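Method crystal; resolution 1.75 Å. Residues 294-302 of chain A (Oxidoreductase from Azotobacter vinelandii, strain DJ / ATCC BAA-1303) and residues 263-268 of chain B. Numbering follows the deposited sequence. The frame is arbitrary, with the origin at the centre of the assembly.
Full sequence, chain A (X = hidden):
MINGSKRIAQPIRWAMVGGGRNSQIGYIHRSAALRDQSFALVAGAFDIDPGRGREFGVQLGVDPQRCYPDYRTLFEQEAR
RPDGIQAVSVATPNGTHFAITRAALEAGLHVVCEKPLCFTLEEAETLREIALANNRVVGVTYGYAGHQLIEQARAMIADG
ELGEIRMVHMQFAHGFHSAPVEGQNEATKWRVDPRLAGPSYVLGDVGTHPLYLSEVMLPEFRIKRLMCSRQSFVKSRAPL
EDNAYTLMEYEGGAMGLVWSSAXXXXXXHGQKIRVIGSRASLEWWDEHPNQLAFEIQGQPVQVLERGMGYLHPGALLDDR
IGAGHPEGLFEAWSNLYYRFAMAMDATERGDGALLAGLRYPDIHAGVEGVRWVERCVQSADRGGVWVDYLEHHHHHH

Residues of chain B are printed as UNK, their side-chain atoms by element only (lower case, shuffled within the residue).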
# COMPACT_ATOMS: atom_id res chain seq x y z
N PHE A 294 -11.14 -1.11 8.42
CA PHE A 294 -12.58 -1.13 8.80
C PHE A 294 -13.37 -0.66 7.60
O PHE A 294 -13.25 0.50 7.20
CB PHE A 294 -12.85 -0.31 10.05
CG PHE A 294 -14.31 -0.23 10.44
CD1 PHE A 294 -15.10 -1.37 10.46
CD2 PHE A 294 -14.89 0.97 10.80
CE1 PHE A 294 -16.44 -1.30 10.82
CE2 PHE A 294 -16.22 1.04 11.18
CZ PHE A 294 -16.99 -0.10 11.18
N GLU A 295 -14.13 -1.57 7.01
CA GLU A 295 -14.68 -1.39 5.64
C GLU A 295 -16.19 -1.60 5.68
O GLU A 295 -16.65 -2.75 5.53
CB GLU A 295 -13.94 -2.32 4.69
CG GLU A 295 -12.43 -2.19 4.81
CD GLU A 295 -11.62 -2.96 3.79
OE1 GLU A 295 -12.12 -3.99 3.28
OE2 GLU A 295 -10.49 -2.51 3.48
N ILE A 296 -16.93 -0.51 5.86
CA ILE A 296 -18.42 -0.54 5.87
C ILE A 296 -18.87 -0.61 4.41
O ILE A 296 -18.42 0.25 3.61
CB ILE A 296 -19.00 0.68 6.60
CG1 ILE A 296 -18.54 0.77 8.06
CG2 ILE A 296 -20.52 0.69 6.47
CD1 ILE A 296 -18.84 2.11 8.71
N GLN A 297 -19.71 -1.58 4.07
CA GLN A 297 -20.20 -1.69 2.67
C GLN A 297 -20.91 -0.38 2.29
O GLN A 297 -21.80 0.07 3.04
CB GLN A 297 -21.13 -2.89 2.46
CG GLN A 297 -21.63 -2.97 1.01
CD GLN A 297 -20.51 -3.06 0.00
OE1 GLN A 297 -19.47 -3.69 0.26
NE2 GLN A 297 -20.71 -2.46 -1.16
N GLY A 298 -20.51 0.19 1.15
CA GLY A 298 -21.16 1.37 0.54
C GLY A 298 -20.61 2.67 1.08
O GLY A 298 -21.10 3.73 0.66
N GLN A 299 -19.60 2.61 1.95
CA GLN A 299 -18.91 3.79 2.53
C GLN A 299 -17.43 3.74 2.16
O GLN A 299 -16.94 2.69 1.79
CB GLN A 299 -19.01 3.80 4.06
CG GLN A 299 -20.43 3.93 4.59
CD GLN A 299 -21.09 5.19 4.10
OE1 GLN A 299 -22.18 5.15 3.52
NE2 GLN A 299 -20.43 6.31 4.30
N PRO A 300 -16.67 4.84 2.30
CA PRO A 300 -15.23 4.79 2.12
C PRO A 300 -14.60 3.83 3.13
O PRO A 300 -15.00 3.84 4.29
CB PRO A 300 -14.77 6.24 2.40
CG PRO A 300 -16.01 7.05 2.08
CD PRO A 300 -17.13 6.20 2.63
N VAL A 301 -13.63 3.03 2.68
CA VAL A 301 -12.83 2.19 3.60
C VAL A 301 -12.14 3.13 4.60
O VAL A 301 -11.86 4.30 4.25
CB VAL A 301 -11.83 1.27 2.88
CG1 VAL A 301 -12.55 0.27 1.98
CG2 VAL A 301 -10.78 2.04 2.11
N GLN A 302 -11.90 2.63 5.80
CA GLN A 302 -11.22 3.37 6.88
C GLN A 302 -10.03 2.53 7.35
O GLN A 302 -10.05 1.29 7.20
CB GLN A 302 -12.17 3.65 8.04
CG GLN A 302 -13.30 4.61 7.69
CD GLN A 302 -14.25 4.80 8.85
OE1 GLN A 302 -14.04 5.65 9.72
NE2 GLN A 302 -15.30 3.99 8.89
N UNK B 263 -20.66 -10.88 -1.05
CA UNK B 263 -21.02 -10.45 0.34
C UNK B 263 -19.75 -10.17 1.16
O UNK B 263 -19.83 -10.14 2.41
c UNK B 263 -21.94 -11.49 1.00
c UNK B 263 -21.27 -12.84 1.17
c UNK B 263 -23.23 -11.63 0.21
N UNK B 264 -18.62 -9.92 0.50
CA UNK B 264 -17.38 -9.50 1.19
C UNK B 264 -17.48 -8.01 1.49
O UNK B 264 -16.89 -7.18 0.76
o UNK B 264 -14.88 -9.25 2.28
n UNK B 264 -13.80 -9.36 0.30
c UNK B 264 -14.87 -9.46 1.07
c UNK B 264 -16.14 -9.87 0.37
N UNK B 265 -18.23 -7.66 2.54
CA UNK B 265 -18.61 -6.27 2.87
C UNK B 265 -17.37 -5.38 2.85
O UNK B 265 -16.37 -5.75 3.48
c UNK B 265 -19.30 -6.23 4.22
N UNK B 266 -17.43 -4.25 2.13
CA UNK B 266 -16.35 -3.25 2.07
C UNK B 266 -15.42 -3.45 0.89
O UNK B 266 -14.70 -2.49 0.54
N UNK B 267 -15.41 -4.64 0.28
CA UNK B 267 -14.53 -4.94 -0.88
C UNK B 267 -15.12 -4.29 -2.14
O UNK B 267 -16.29 -4.56 -2.47
o UNK B 267 -13.54 -6.62 -2.26
c UNK B 267 -14.32 -6.41 -1.08
N UNK B 268 -14.31 -3.52 -2.84
CA UNK B 268 -14.69 -2.81 -4.09
C UNK B 268 -14.70 -3.79 -5.27
O UNK B 268 -15.44 -3.54 -6.23
c UNK B 268 -15.61 0.66 -5.19
c UNK B 268 -13.87 -0.51 -3.38
s UNK B 268 -15.53 0.22 -3.46
c UNK B 268 -13.70 -1.67 -4.35
O HOH W 1 -15.63 0.08 0.36
O HOH W 2 -18.10 -2.40 -2.42

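Position 263 carries three side-chain carbons, one bonded to CA and bearing the other two. A branch at CB with no heteroatom identifies valine. Its CA-to-CB bond points away from chain A, and the closest approach of the side chain is Val B263 CB to Gln A297 OE1 at 8.2 Å, so Val B263 contributes no contact here.

Position 264 has two carbons in a row, the second carrying one oxygen and one nitrogen. A terminal amide one carbon beyond CB is asparagine. CA-to-CB points away, and both amide atoms are satisfied elsewhere in the structure. The backbone of Asn B264 matters more: it opens a type II turn that runs to position 267, closed by a hydrogen bond from the N of 267 to Asn B264 O (3.0 Å).

Position 265 shows a single carbon, hence alanine. Its CB points sideways and lies 4.2 Å from CB of Gln A297, a contact at van der Waals range.

Position 266 has no side-chain atom and is glycine. Two observations agree with this. Its phi of 94° by itself favours glycine, and an ideal CB would point toward chain A and stand 2.3 Å from CB of Glu A295, a clash. Without that atom, Gly B266 CA approaches Glu A295 O to 3.5 Å in a CA-H...O contact, with an angle of 127° at the hydrogen.

Position 267 has one carbon followed by one oxygen, which is serine. Chi1 is 176° (t), CA-to-CB points away from chain A, and OG is hydrogen-bonded elsewhere in the structure.

Position 268 has an unbranched chain of two carbons, a sulfur and a final carbon: methionine. All three chi angles are m (-71°, -60°, -57°). Met B268 CG comes no nearer to the chain A stretch than 5.6 Å, to Val A301 CG1.

The contact therefore rests on the backbone of the chain B turn. Gln A297, at chi1 180° and chi2 58°, brings its amide to that turn, and Gly B266 N donates to Gln A297 OE1 at 2.8 Å with an N-H...O angle of 164°, a short and nearly linear bond. Water 2 extends the link: it accepts from Gln A297 NE2 (2.9 Å) and donates to Ser B267 O (2.8 Å). Val A301 CG1 packs against the turn at van der Waals distance, 3.8 Å from Gly B266 O. Gln A297 itself sits in a type II turn from Ile A296 to Gln A299, so two turns meet, with CA of Gln A297 and CA of Gly B266 4.2 Å apart. The two stretches bury 250 Å² in all.

Chain B 263-268: VNAGSM
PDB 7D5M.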